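Local structure of arginine kinase (Anthopleura japonica, 4RF6) at residues L33-Y37 and A91-Y96; R588-M592 and G603-R607; H114-L120 and V348-Y352; S137-Y141 and E154-V159. The protein catalyses the reversible transfer of a phosphoryl group from ATP to L-arginine, giving phosphoarginine and ADP, with two phosphagen kinase units joined in one monomeric chain. One frame throughout, in Å; residues are numbered along the deposited sequence.

How the contacts relate
The four contacts illustrate how the chemistry of packing follows its place in a fold. Contact 2 is the most buried: a strand of the second repeat's sheet meets the helix after it through an isoleucine–leucine contact beside a serine–arginine hydrogen bond. The other three belong to the first repeat, are partly buried, and each give a tyrosine ring apolar cover and its hydroxyl a polar partner. In contact 1 it is a carboxylate that a lysine also approaches; in contact 4 the hydroxyl bonds to both a carboxylate and a lysine; in contact 3 it meets a backbone carbonyl of a loop. Contact 1 joins two helices of the small N-terminal domain, whereas contacts 3 and 4 pack loops on helices.

Contact 1: residues L33-Y37 and A91-Y96; sequences LVKKY and AIIEDY
This is a helix–helix contact in the small N-terminal domain of the first repeat, where the short helix 33-37 packs on the last turns of helix 86-96. Both segments are helical, with Tyr37 at phi/psi -120/-11; the axes approach to 9.9 Å at 123° between their N-to-C directions. Leu33 lies opposite Ile92 (CA–CA 5.8 Å) and Tyr37 opposite Ala91 (6.7 Å). Leu33, rotamer mt, puts CD1 3.8 Å from CG2 of Ile92 and 3.7 Å from CB of Tyr96. The m rotamer of Tyr37 lays its ring against Ala91, whose CB sits 3.8 Å from the ring centroid and 24° off the normal, a CH-pi contact. Such helix pairing belongs to the mainly helical N-terminal domain of phosphagen kinases, and the loop bearing the probable substrate-binding residues Gly71 to Tyr75 runs alongside: Leu33 and Val34 pair by backbone hydrogen bonds with Gly71 and Val72, and Ile92 touches Val74. At the polar end, Asp95 (chi1 t) accepts a hydrogen bond from Tyr37, OH to OD2 2.7 Å. Reaching in from outside, Lys36, extended except for an m chi3, brings NZ 3.5 Å from OD2 of Asp95, a salt bridge with only a weak hydrogen bond.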
loop_
_atom_site.group_PDB
_atom_site.type_symbol
_atom_site.label_atom_id
_atom_site.label_comp_id
_atom_site.label_asym_id
_atom_site.label_seq_id
_atom_site.Cartn_x
_atom_site.Cartn_y
_atom_site.Cartn_z
ATOM N N LEU A 33 -1.354 36.981 -3.512
ATOM C CA LEU A 33 -0.726 37.486 -4.726
ATOM C C LEU A 33 -1.622 38.489 -5.445
ATOM O O LEU A 33 -1.126 39.447 -6.041
ATOM C CB LEU A 33 -0.304 36.340 -5.652
ATOM C CG LEU A 33 0.811 35.457 -5.076
ATOM C CD1 LEU A 33 1.349 34.447 -6.088
ATOM C CD2 LEU A 33 1.944 36.323 -4.550
ATOM N N VAL A 34 -2.938 38.287 -5.385
ATOM C CA VAL A 34 -3.857 39.243 -6.003
ATOM C C VAL A 34 -3.854 40.575 -5.244
ATOM O O VAL A 34 -3.907 41.646 -5.852
ATOM C CB VAL A 34 -5.300 38.687 -6.164
ATOM C CG1 VAL A 34 -5.944 38.417 -4.810
ATOM C CG2 VAL A 34 -6.154 39.664 -6.975
ATOM N N LYS A 35 -3.771 40.508 -3.918
ATOM C CA LYS A 35 -3.676 41.717 -3.106
ATOM C C LYS A 35 -2.375 42.436 -3.431
ATOM O O LYS A 35 -2.333 43.662 -3.561
ATOM C CB LYS A 35 -3.715 41.376 -1.614
ATOM C CG LYS A 35 -3.020 42.417 -0.737
ATOM C CD LYS A 35 -3.483 42.344 0.707
ATOM C CE LYS A 35 -3.132 43.623 1.458
ATOM N NZ LYS A 35 -3.914 43.743 2.722
ATOM N N LYS A 36 -1.316 41.648 -3.571
ATOM C CA LYS A 36 0.018 42.177 -3.807
ATOM C C LYS A 36 0.141 42.882 -5.167
ATOM O O LYS A 36 0.862 43.875 -5.298
ATOM C CB LYS A 36 1.054 41.053 -3.679
ATOM C CG LYS A 36 2.496 41.530 -3.680
ATOM C CD LYS A 36 3.479 40.383 -3.464
ATOM C CE LYS A 36 3.336 39.763 -2.083
ATOM N NZ LYS A 36 4.408 38.757 -1.805
ATOM N N TYR A 37 -0.577 42.391 -6.171
ATOM C CA TYR A 37 -0.375 42.895 -7.529
ATOM C C TYR A 37 -1.581 43.531 -8.221
ATOM O O TYR A 37 -1.427 44.144 -9.280
ATOM C CB TYR A 37 0.235 41.804 -8.404
ATOM C CG TYR A 37 1.569 41.350 -7.884
ATOM C CD1 TYR A 37 2.670 42.191 -7.939
ATOM C CD2 TYR A 37 1.724 40.091 -7.318
ATOM C CE1 TYR A 37 3.893 41.789 -7.460
ATOM C CE2 TYR A 37 2.945 39.677 -6.835
ATOM C CZ TYR A 37 4.025 40.532 -6.907
ATOM O OH TYR A 37 5.247 40.131 -6.428
ATOM N N ALA A 91 3.148 39.397 -13.019
ATOM C CA ALA A 91 3.696 39.657 -11.693
ATOM C C ALA A 91 3.411 38.482 -10.763
ATOM O O ALA A 91 4.293 38.015 -10.043
ATOM C CB ALA A 91 3.113 40.934 -11.131
ATOM N N ILE A 92 2.170 38.010 -10.786
ATOM C CA ILE A 92 1.765 36.875 -9.964
ATOM C C ILE A 92 2.600 35.631 -10.286
ATOM O O ILE A 92 3.101 34.957 -9.384
ATOM C CB ILE A 92 0.267 36.567 -10.141
ATOM C CG1 ILE A 92 -0.581 37.688 -9.538
ATOM C CG2 ILE A 92 -0.088 35.222 -9.508
ATOM C CD1 ILE A 92 -2.077 37.443 -9.610
ATOM N N ILE A 93 2.750 35.341 -11.574
ATOM C CA ILE A 93 3.512 34.175 -12.012
ATOM C C ILE A 93 4.964 34.249 -11.542
ATOM O O ILE A 93 5.466 33.320 -10.900
ATOM C CB ILE A 93 3.476 34.023 -13.553
ATOM C CG1 ILE A 93 2.118 33.484 -14.011
ATOM C CG2 ILE A 93 4.596 33.098 -14.026
ATOM C CD1 ILE A 93 1.738 33.891 -15.439
ATOM N N GLU A 94 5.635 35.356 -11.851
ATOM C CA GLU A 94 7.051 35.493 -11.521
ATOM C C GLU A 94 7.317 35.547 -10.009
ATOM O O GLU A 94 8.435 35.281 -9.565
ATOM C CB GLU A 94 7.677 36.689 -12.253
ATOM C CG GLU A 94 7.778 36.494 -13.769
ATOM C CD GLU A 94 8.553 37.607 -14.460
ATOM O OE1 GLU A 94 8.783 38.655 -13.822
ATOM O OE2 GLU A 94 8.933 37.426 -15.637
ATOM N N ASP A 95 6.295 35.889 -9.227
ATOM C CA ASP A 95 6.393 35.803 -7.769
ATOM C C ASP A 95 6.298 34.346 -7.338
ATOM O O ASP A 95 7.257 33.786 -6.802
ATOM C CB ASP A 95 5.274 36.608 -7.101
ATOM C CG ASP A 95 5.450 36.736 -5.585
ATOM O OD1 ASP A 95 5.830 35.751 -4.917
ATOM O OD2 ASP A 95 5.200 37.839 -5.059
ATOM N N TYR A 96 5.131 33.742 -7.565
ATOM C CA TYR A 96 4.869 32.363 -7.156
ATOM C C TYR A 96 5.938 31.404 -7.655
ATOM O O TYR A 96 6.343 30.501 -6.929
ATOM C CB TYR A 96 3.496 31.894 -7.661
ATOM C CG TYR A 96 3.118 30.478 -7.241
ATOM C CD1 TYR A 96 3.555 29.370 -7.963
ATOM C CD2 TYR A 96 2.315 30.254 -6.130
ATOM C CE1 TYR A 96 3.213 28.081 -7.584
ATOM C CE2 TYR A 96 1.964 28.968 -5.743
ATOM C CZ TYR A 96 2.419 27.889 -6.475
ATOM O OH TYR A 96 2.073 26.613 -6.106
#

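Contact 2: residues R588-M592 and G603-R607; sequences RIISM and GRLCR
Strand 588-592 runs extended, its phi between -111° and -151° and psi between 117° and 139°, under helix 603-607. The two axes come within 8.0 Å with their directions 149° apart, so the helix returns roughly antiparallel to the strand, and Ser591 and Leu605 are the facing residues (CA–CA 5.5 Å). Alternation along the strand decides which side chains meet the helix. Ile589, rotamer mt, points toward it and sets CG2 3.8 Å from CD1 of Leu605, whose tp rotamer carries the end of its side chain closer to the strand than its CA-to-CB bond suggests. Ile590 points away, on the other side of the sheet, where it touches Arg483. Ser591 turns back to the helix: its CB lies 3.8 Å from CB of Leu605, and its t rotamer lets OG accept a hydrogen bond from NH1 of Arg604 at 3.0 Å, with an N-H...acceptor angle of 133°. OG is also hydrogen-bonded to the carbonyl O of Val601, a turn before Leu605 in the same helix, while NH2 of Arg604 forms a salt bridge with Glu593. Arg604 reaches down with chi1 and chi2 both t and chi3 m. Met592 points away again, although its backbone O lies 3.9 Å from NH1 of Arg604. Hydrogen-bonded to strands 479-488 and 577-581, the strand is an inner member of the antiparallel sheet of the phosphagen kinase catalytic domain, here with helix 598-616 packed on one face.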
loop_
_atom_site.group_PDB
_atom_site.type_symbol
_atom_site.label_atom_id
_atom_site.label_comp_id
_atom_site.label_asym_id
_atom_site.label_seq_id
_atom_site.Cartn_x
_atom_site.Cartn_y
_atom_site.Cartn_z
ATOM N N ARG A 588 -1.667 -19.315 4.780
ATOM C CA ARG A 588 -2.152 -20.016 5.963
ATOM C C ARG A 588 -3.415 -20.754 5.548
ATOM O O ARG A 588 -4.409 -20.138 5.146
ATOM C CB ARG A 588 -2.438 -19.058 7.114
ATOM C CG ARG A 588 -2.707 -19.787 8.421
ATOM C CD ARG A 588 -3.510 -18.940 9.384
ATOM N NE ARG A 588 -2.723 -18.520 10.537
ATOM C CZ ARG A 588 -3.228 -18.354 11.757
ATOM N NH1 ARG A 588 -4.518 -18.577 11.975
ATOM N NH2 ARG A 588 -2.446 -17.971 12.757
ATOM N N ILE A 589 -3.364 -22.078 5.631
ATOM C CA ILE A 589 -4.389 -22.922 5.027
ATOM C C ILE A 589 -5.090 -23.728 6.110
ATOM O O ILE A 589 -4.441 -24.468 6.850
ATOM C CB ILE A 589 -3.763 -23.845 3.968
ATOM C CG1 ILE A 589 -2.879 -23.016 3.027
ATOM C CG2 ILE A 589 -4.849 -24.591 3.197
ATOM C CD1 ILE A 589 -2.083 -23.813 2.002
ATOM N N ILE A 590 -6.413 -23.579 6.204
ATOM C CA ILE A 590 -7.165 -24.104 7.343
ATOM C C ILE A 590 -8.393 -24.932 6.950
ATOM O O ILE A 590 -9.272 -24.450 6.231
ATOM C CB ILE A 590 -7.630 -22.959 8.262
ATOM C CG1 ILE A 590 -6.451 -22.066 8.654
ATOM C CG2 ILE A 590 -8.328 -23.505 9.507
ATOM C CD1 ILE A 590 -6.842 -20.854 9.472
ATOM N N SER A 591 -8.454 -26.170 7.442
ATOM C CA SER A 591 -9.621 -27.031 7.249
ATOM C C SER A 591 -10.311 -27.206 8.601
ATOM O O SER A 591 -9.639 -27.392 9.623
ATOM C CB SER A 591 -9.210 -28.387 6.666
ATOM O OG SER A 591 -10.347 -29.188 6.375
ATOM N N MET A 592 -11.642 -27.143 8.610
ATOM C CA MET A 592 -12.390 -26.992 9.855
ATOM C C MET A 592 -13.786 -27.624 9.799
ATOM O O MET A 592 -14.491 -27.501 8.793
ATOM C CB MET A 592 -12.527 -25.499 10.156
ATOM C CG MET A 592 -12.498 -24.642 8.886
ATOM S SD MET A 592 -12.853 -22.893 9.138
ATOM C CE MET A 592 -12.414 -22.713 10.865
ATOM N N GLY A 603 -8.401 -34.899 5.103
ATOM C CA GLY A 603 -8.585 -35.278 3.712
ATOM C C GLY A 603 -8.880 -34.060 2.852
ATOM O O GLY A 603 -8.357 -33.921 1.741
ATOM N N ARG A 604 -9.723 -33.169 3.367
ATOM C CA ARG A 604 -10.033 -31.928 2.666
ATOM C C ARG A 604 -8.790 -31.042 2.587
ATOM O O ARG A 604 -8.491 -30.465 1.538
ATOM C CB ARG A 604 -11.172 -31.185 3.366
ATOM C CG ARG A 604 -11.569 -29.874 2.683
ATOM C CD ARG A 604 -12.729 -29.182 3.394
ATOM N NE ARG A 604 -13.755 -30.126 3.827
ATOM C CZ ARG A 604 -13.939 -30.498 5.092
ATOM N NH1 ARG A 604 -13.170 -30.001 6.056
ATOM N NH2 ARG A 604 -14.892 -31.365 5.395
ATOM N N LEU A 605 -8.061 -30.943 3.696
ATOM C CA LEU A 605 -6.839 -30.143 3.731
ATOM C C LEU A 605 -5.825 -30.605 2.685
ATOM O O LEU A 605 -5.250 -29.785 1.960
ATOM C CB LEU A 605 -6.197 -30.186 5.123
ATOM C CG LEU A 605 -4.886 -29.396 5.191
ATOM C CD1 LEU A 605 -5.159 -27.911 4.987
ATOM C CD2 LEU A 605 -4.148 -29.637 6.499
ATOM N N CYS A 606 -5.617 -31.918 2.611
ATOM C CA CYS A 606 -4.654 -32.492 1.681
ATOM C C CYS A 606 -5.027 -32.251 0.226
ATOM O O CYS A 606 -4.169 -31.927 -0.591
ATOM C CB CYS A 606 -4.503 -33.987 1.929
ATOM S SG CYS A 606 -3.455 -34.380 3.341
ATOM N N ARG A 607 -6.305 -32.429 -0.097
ATOM C CA ARG A 607 -6.793 -32.181 -1.451
ATOM C C ARG A 607 -6.459 -30.757 -1.899
ATOM O O ARG A 607 -5.973 -30.535 -3.011
ATOM C CB ARG A 607 -8.301 -32.441 -1.528
ATOM C CG ARG A 607 -8.653 -33.931 -1.594
ATOM C CD ARG A 607 -10.075 -34.208 -1.133
ATOM N NE ARG A 607 -11.003 -33.215 -1.659
ATOM C CZ ARG A 607 -12.032 -32.724 -0.979
ATOM N NH1 ARG A 607 -12.273 -33.141 0.256
ATOM N NH2 ARG A 607 -12.819 -31.820 -1.539
#

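Contact 3: residues H114-L120 and V348-Y352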
loop_
_atom_site.group_PDB
_atom_site.type_symbol
_atom_site.label_atom_id
_atom_site.label_comp_id
_atom_site.label_asym_id
_atom_site.label_seq_id
_atom_site.Cartn_x
_atom_site.Cartn_y
_atom_site.Cartn_z
ATOM N N HIS A 114 14.034 9.661 -21.409
ATOM C CA HIS A 114 15.050 10.639 -21.027
ATOM C C HIS A 114 15.335 10.575 -19.528
ATOM O O HIS A 114 16.288 11.187 -19.030
ATOM C CB HIS A 114 14.617 12.053 -21.423
ATOM C CG HIS A 114 14.620 12.296 -22.900
ATOM N ND1 HIS A 114 14.289 13.513 -23.455
ATOM C CD2 HIS A 114 14.921 11.477 -23.937
ATOM C CE1 HIS A 114 14.379 13.434 -24.771
ATOM N NE2 HIS A 114 14.762 12.209 -25.088
ATOM N N VAL A 115 14.498 9.827 -18.813
ATOM C CA VAL A 115 14.671 9.633 -17.378
ATOM C C VAL A 115 15.478 8.367 -17.105
ATOM O O VAL A 115 15.199 7.308 -17.666
ATOM C CB VAL A 115 13.308 9.577 -16.645
ATOM C CG1 VAL A 115 13.467 9.022 -15.235
ATOM C CG2 VAL A 115 12.661 10.962 -16.616
ATOM N N LYS A 116 16.487 8.486 -16.252
ATOM C CA LYS A 116 17.297 7.337 -15.871
ATOM C C LYS A 116 17.006 7.029 -14.409
ATOM O O LYS A 116 17.545 7.677 -13.509
ATOM C CB LYS A 116 18.782 7.639 -16.077
ATOM C CG LYS A 116 19.117 8.183 -17.466
ATOM C CD LYS A 116 18.607 7.250 -18.561
ATOM C CE LYS A 116 19.152 7.622 -19.941
ATOM N NZ LYS A 116 18.434 8.770 -20.568
ATOM N N ALA A 117 16.139 6.049 -14.173
ATOM C CA ALA A 117 15.674 5.774 -12.816
ATOM C C ALA A 117 15.545 4.290 -12.503
ATOM O O ALA A 117 14.436 3.751 -12.478
ATOM C CB ALA A 117 14.348 6.473 -12.568
ATOM N N PRO A 118 16.680 3.621 -12.258
ATOM C CA PRO A 118 16.625 2.239 -11.772
ATOM C C PRO A 118 15.908 2.204 -10.425
ATOM O O PRO A 118 16.217 3.043 -9.576
ATOM C CB PRO A 118 18.099 1.880 -11.573
ATOM C CG PRO A 118 18.860 2.835 -12.438
ATOM C CD PRO A 118 18.062 4.101 -12.442
ATOM N N ASP A 119 14.986 1.260 -10.234
ATOM C CA ASP A 119 14.140 1.220 -9.033
ATOM C C ASP A 119 14.930 1.344 -7.722
ATOM O O ASP A 119 15.767 0.495 -7.406
ATOM C CB ASP A 119 13.281 -0.049 -9.028
ATOM C CG ASP A 119 12.105 0.043 -8.066
ATOM O OD1 ASP A 119 11.795 1.162 -7.599
ATOM O OD2 ASP A 119 11.487 -1.005 -7.789
ATOM N N LEU A 120 14.657 2.408 -6.969
ATOM C CA LEU A 120 15.435 2.753 -5.774
ATOM C C LEU A 120 15.333 1.737 -4.642
ATOM O O LEU A 120 16.335 1.411 -3.998
ATOM C CB LEU A 120 15.015 4.127 -5.236
ATOM C CG LEU A 120 15.484 5.338 -6.032
ATOM C CD1 LEU A 120 14.899 6.634 -5.491
ATOM C CD2 LEU A 120 17.001 5.394 -6.037
ATOM N N VAL A 348 11.142 14.924 -12.642
ATOM C CA VAL A 348 11.227 13.524 -12.221
ATOM C C VAL A 348 12.658 13.114 -11.860
ATOM O O VAL A 348 12.883 12.403 -10.874
ATOM C CB VAL A 348 10.661 12.579 -13.304
ATOM C CG1 VAL A 348 10.883 11.136 -12.926
ATOM C CG2 VAL A 348 9.168 12.847 -13.529
ATOM N N GLN A 349 13.627 13.558 -12.654
ATOM C CA GLN A 349 15.018 13.186 -12.405
ATOM C C GLN A 349 15.520 13.808 -11.104
ATOM O O GLN A 349 16.216 13.150 -10.323
ATOM C CB GLN A 349 15.916 13.600 -13.572
ATOM C CG GLN A 349 17.254 12.855 -13.621
ATOM C CD GLN A 349 17.086 11.370 -13.917
ATOM O OE1 GLN A 349 16.758 10.982 -15.037
ATOM N NE2 GLN A 349 17.295 10.536 -12.907
ATOM N N ASP A 350 15.162 15.071 -10.867
ATOM C CA ASP A 350 15.501 15.730 -9.604
ATOM C C ASP A 350 14.847 14.988 -8.440
ATOM O O ASP A 350 15.445 14.810 -7.378
ATOM C CB ASP A 350 15.029 17.187 -9.600
ATOM C CG ASP A 350 15.853 18.078 -10.505
ATOM O OD1 ASP A 350 16.916 17.623 -10.974
ATOM O OD2 ASP A 350 15.431 19.238 -10.735
ATOM N N MET A 351 13.609 14.561 -8.662
ATOM C CA MET A 351 12.836 13.841 -7.660
ATOM C C MET A 351 13.526 12.536 -7.315
ATOM O O MET A 351 13.658 12.165 -6.144
ATOM C CB MET A 351 11.453 13.522 -8.214
ATOM C CG MET A 351 10.409 13.392 -7.151
ATOM S SD MET A 351 10.145 15.011 -6.410
ATOM C CE MET A 351 9.880 14.483 -4.732
ATOM N N TYR A 352 13.956 11.835 -8.358
ATOM C CA TYR A 352 14.650 10.566 -8.212
ATOM C C TYR A 352 16.009 10.752 -7.535
ATOM O O TYR A 352 16.342 10.039 -6.581
ATOM C CB TYR A 352 14.835 9.925 -9.592
ATOM C CG TYR A 352 15.606 8.630 -9.563
ATOM C CD1 TYR A 352 14.971 7.431 -9.270
ATOM C CD2 TYR A 352 16.972 8.603 -9.824
ATOM C CE1 TYR A 352 15.670 6.242 -9.243
ATOM C CE2 TYR A 352 17.683 7.412 -9.788
ATOM C CZ TYR A 352 17.023 6.239 -9.496
ATOM O OH TYR A 352 17.718 5.051 -9.458
#
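Tyr352 is the apolar centre, pointing from helix 344-370 into the curve of the loop. Ala117 lies over one face of its ring, with CA 3.7 Å from the centroid and 18° off the normal in a CH-pi contact, and CB 3.5 Å from CD1 of Tyr352. Leu120 closes in with CG 3.3 Å from CE1 of Tyr352, and CD of Pro118 is 3.8 Å from CZ of the same ring. One turn earlier on the helix, Val348 CG1 meets Val115 CG1 at 4.1 Å; both valines also touch Phe250 of helix 246-264. Farther out, backbone polarity is satisfied by side chains. The Tyr352 hydroxyl donates to Pro118 O at a short 2.5 Å, near the plane of the ring. Gln349 folds its amide back to the loop and bonds twice to one residue: Lys116 N gives to Gln349 OE1 at 2.8 Å and Gln349 NE2 gives to Lys116 O at 2.9 Å, both nearly straight. An irregular segment is thus paired much as by a neighbouring strand. The arrangement ties the linker between the small helical domain and the first strand of the catalytic sheet to the catalytic domain's long C-terminal helix, 344-370, a tie between elements 228 residues apart within one phosphagen kinase repeat.

Contact 4: residues S137-Y141 and E154-V159; sequences SLKGY and EIEKKV
A type II beta turn, Leu138 to Tyr141, follows the first strand of the catalytic-domain sheet and packs on helix 149-163 in the first repeat. Gly140 takes phi/psi 95/5, where a CB would strike the preceding carbonyl. Leu138 (mt) places CD1 3.9 Å from CG2 of Ile155 and likewise 3.9 Å from CG2 of Val159; its CA is 7.4 Å from that of Ile155. Tyr141, chi1 m, lays one ring face on Ile155, whose CG1 is 3.8 Å from the centroid and 19° off the normal (CH-pi). The tyrosine hydroxyl is satisfied twice near the ring plane: OH donates to OE2 of Glu154 at 2.6 Å and accepts from NZ of Lys158 at 2.5 Å. Those two helix residues, one turn apart, also form a salt bridge. Within the turn, Leu138 O is hydrogen-bonded to NE2 of Gln267, and Leu138 N to ND1 of His234. A water completes the network, donating to Lys139 O at 3.1 Å and accepting from Lys158 NZ at 3.2 Å.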
loop_
_atom_site.group_PDB
_atom_site.type_symbol
_atom_site.label_atom_id
_atom_site.label_comp_id
_atom_site.label_asym_id
_atom_site.label_seq_id
_atom_site.Cartn_x
_atom_site.Cartn_y
_atom_site.Cartn_z
ATOM N N SER A 137 -5.003 21.080 -20.414
ATOM C CA SER A 137 -6.241 21.566 -21.006
ATOM C C SER A 137 -6.172 21.335 -22.513
ATOM O O SER A 137 -5.098 21.446 -23.111
ATOM C CB SER A 137 -6.453 23.048 -20.686
ATOM O OG SER A 137 -6.524 23.269 -19.289
ATOM N N LEU A 138 -7.308 20.999 -23.121
ATOM C CA LEU A 138 -7.352 20.700 -24.553
ATOM C C LEU A 138 -7.317 21.959 -25.420
ATOM O O LEU A 138 -7.958 22.962 -25.093
ATOM C CB LEU A 138 -8.600 19.890 -24.910
ATOM C CG LEU A 138 -8.795 18.506 -24.292
ATOM C CD1 LEU A 138 -10.003 17.822 -24.915
ATOM C CD2 LEU A 138 -7.551 17.651 -24.458
ATOM N N LYS A 139 -6.571 21.891 -26.525
ATOM C CA LYS A 139 -6.570 22.949 -27.534
ATOM C C LYS A 139 -7.980 23.263 -28.008
ATOM O O LYS A 139 -8.806 22.359 -28.150
ATOM C CB LYS A 139 -5.742 22.525 -28.748
ATOM C CG LYS A 139 -4.250 22.601 -28.543
ATOM C CD LYS A 139 -3.480 21.945 -29.690
ATOM C CE LYS A 139 -1.972 22.145 -29.524
ATOM N NZ LYS A 139 -1.173 21.035 -30.122
ATOM N N GLY A 140 -8.253 24.541 -28.257
ATOM C CA GLY A 140 -9.497 24.949 -28.888
ATOM C C GLY A 140 -10.633 25.369 -27.966
ATOM O O GLY A 140 -11.744 25.628 -28.432
ATOM N N TYR A 141 -10.369 25.440 -26.664
ATOM C CA TYR A 141 -11.409 25.803 -25.702
ATOM C C TYR A 141 -10.911 26.814 -24.668
ATOM O O TYR A 141 -9.708 27.045 -24.536
ATOM C CB TYR A 141 -11.934 24.552 -24.986
ATOM C CG TYR A 141 -12.323 23.422 -25.911
ATOM C CD1 TYR A 141 -13.526 23.455 -26.604
ATOM C CD2 TYR A 141 -11.485 22.323 -26.094
ATOM C CE1 TYR A 141 -13.889 22.433 -27.451
ATOM C CE2 TYR A 141 -11.844 21.290 -26.941
ATOM C CZ TYR A 141 -13.049 21.357 -27.615
ATOM O OH TYR A 141 -13.424 20.346 -28.462
ATOM N N GLU A 154 -18.202 18.553 -25.122
ATOM C CA GLU A 154 -17.385 18.124 -26.251
ATOM C C GLU A 154 -16.024 17.631 -25.765
ATOM O O GLU A 154 -15.461 16.679 -26.309
ATOM C CB GLU A 154 -17.216 19.277 -27.240
ATOM C CG GLU A 154 -16.462 18.922 -28.510
ATOM C CD GLU A 154 -16.577 20.011 -29.556
ATOM O OE1 GLU A 154 -17.714 20.313 -29.976
ATOM O OE2 GLU A 154 -15.532 20.570 -29.945
ATOM N N ILE A 155 -15.502 18.288 -24.733
ATOM C CA ILE A 155 -14.235 17.889 -24.125
ATOM C C ILE A 155 -14.355 16.509 -23.479
ATOM O O ILE A 155 -13.525 15.637 -23.725
ATOM C CB ILE A 155 -13.766 18.913 -23.071
ATOM C CG1 ILE A 155 -13.234 20.179 -23.744
ATOM C CG2 ILE A 155 -12.686 18.316 -22.181
ATOM C CD1 ILE A 155 -13.140 21.381 -22.800
ATOM N N GLU A 156 -15.383 16.320 -22.653
ATOM C CA GLU A 156 -15.620 15.029 -22.012
ATOM C C GLU A 156 -15.678 13.931 -23.065
ATOM O O GLU A 156 -15.042 12.882 -22.930
ATOM C CB GLU A 156 -16.931 15.036 -21.220
ATOM C CG GLU A 156 -17.306 13.658 -20.645
ATOM C CD GLU A 156 -18.719 13.601 -20.080
ATOM O OE1 GLU A 156 -18.973 12.752 -19.192
ATOM O OE2 GLU A 156 -19.576 14.394 -20.528
ATOM N N LYS A 157 -16.433 14.195 -24.127
ATOM C CA LYS A 157 -16.642 13.224 -25.191
ATOM C C LYS A 157 -15.347 12.861 -25.916
ATOM O O LYS A 157 -15.084 11.680 -26.180
ATOM C CB LYS A 157 -17.673 13.752 -26.191
ATOM C CG LYS A 157 -17.526 13.152 -27.583
ATOM C CD LYS A 157 -18.750 13.432 -28.439
ATOM C CE LYS A 157 -18.604 12.833 -29.831
ATOM N NZ LYS A 157 -19.905 12.825 -30.568
ATOM N N LYS A 158 -14.548 13.872 -26.247
ATOM C CA LYS A 158 -13.280 13.644 -26.931
ATOM C C LYS A 158 -12.313 12.879 -26.044
ATOM O O LYS A 158 -11.644 11.954 -26.501
ATOM C CB LYS A 158 -12.650 14.969 -27.367
ATOM C CG LYS A 158 -13.151 15.458 -28.716
ATOM C CD LYS A 158 -13.274 16.970 -28.761
ATOM C CE LYS A 158 -12.037 17.636 -29.334
ATOM N NZ LYS A 158 -12.427 18.807 -30.185
ATOM N N VAL A 159 -12.248 13.271 -24.774
ATOM C CA VAL A 159 -11.327 12.645 -23.831
ATOM C C VAL A 159 -11.681 11.179 -23.616
ATOM O O VAL A 159 -10.818 10.301 -23.716
ATOM C CB VAL A 159 -11.290 13.397 -22.483
ATOM C CG1 VAL A 159 -10.574 12.570 -21.426
ATOM C CG2 VAL A 159 -10.601 14.741 -22.650
HETATM O O HOH W 1 -10.808 21.541 -30.362
#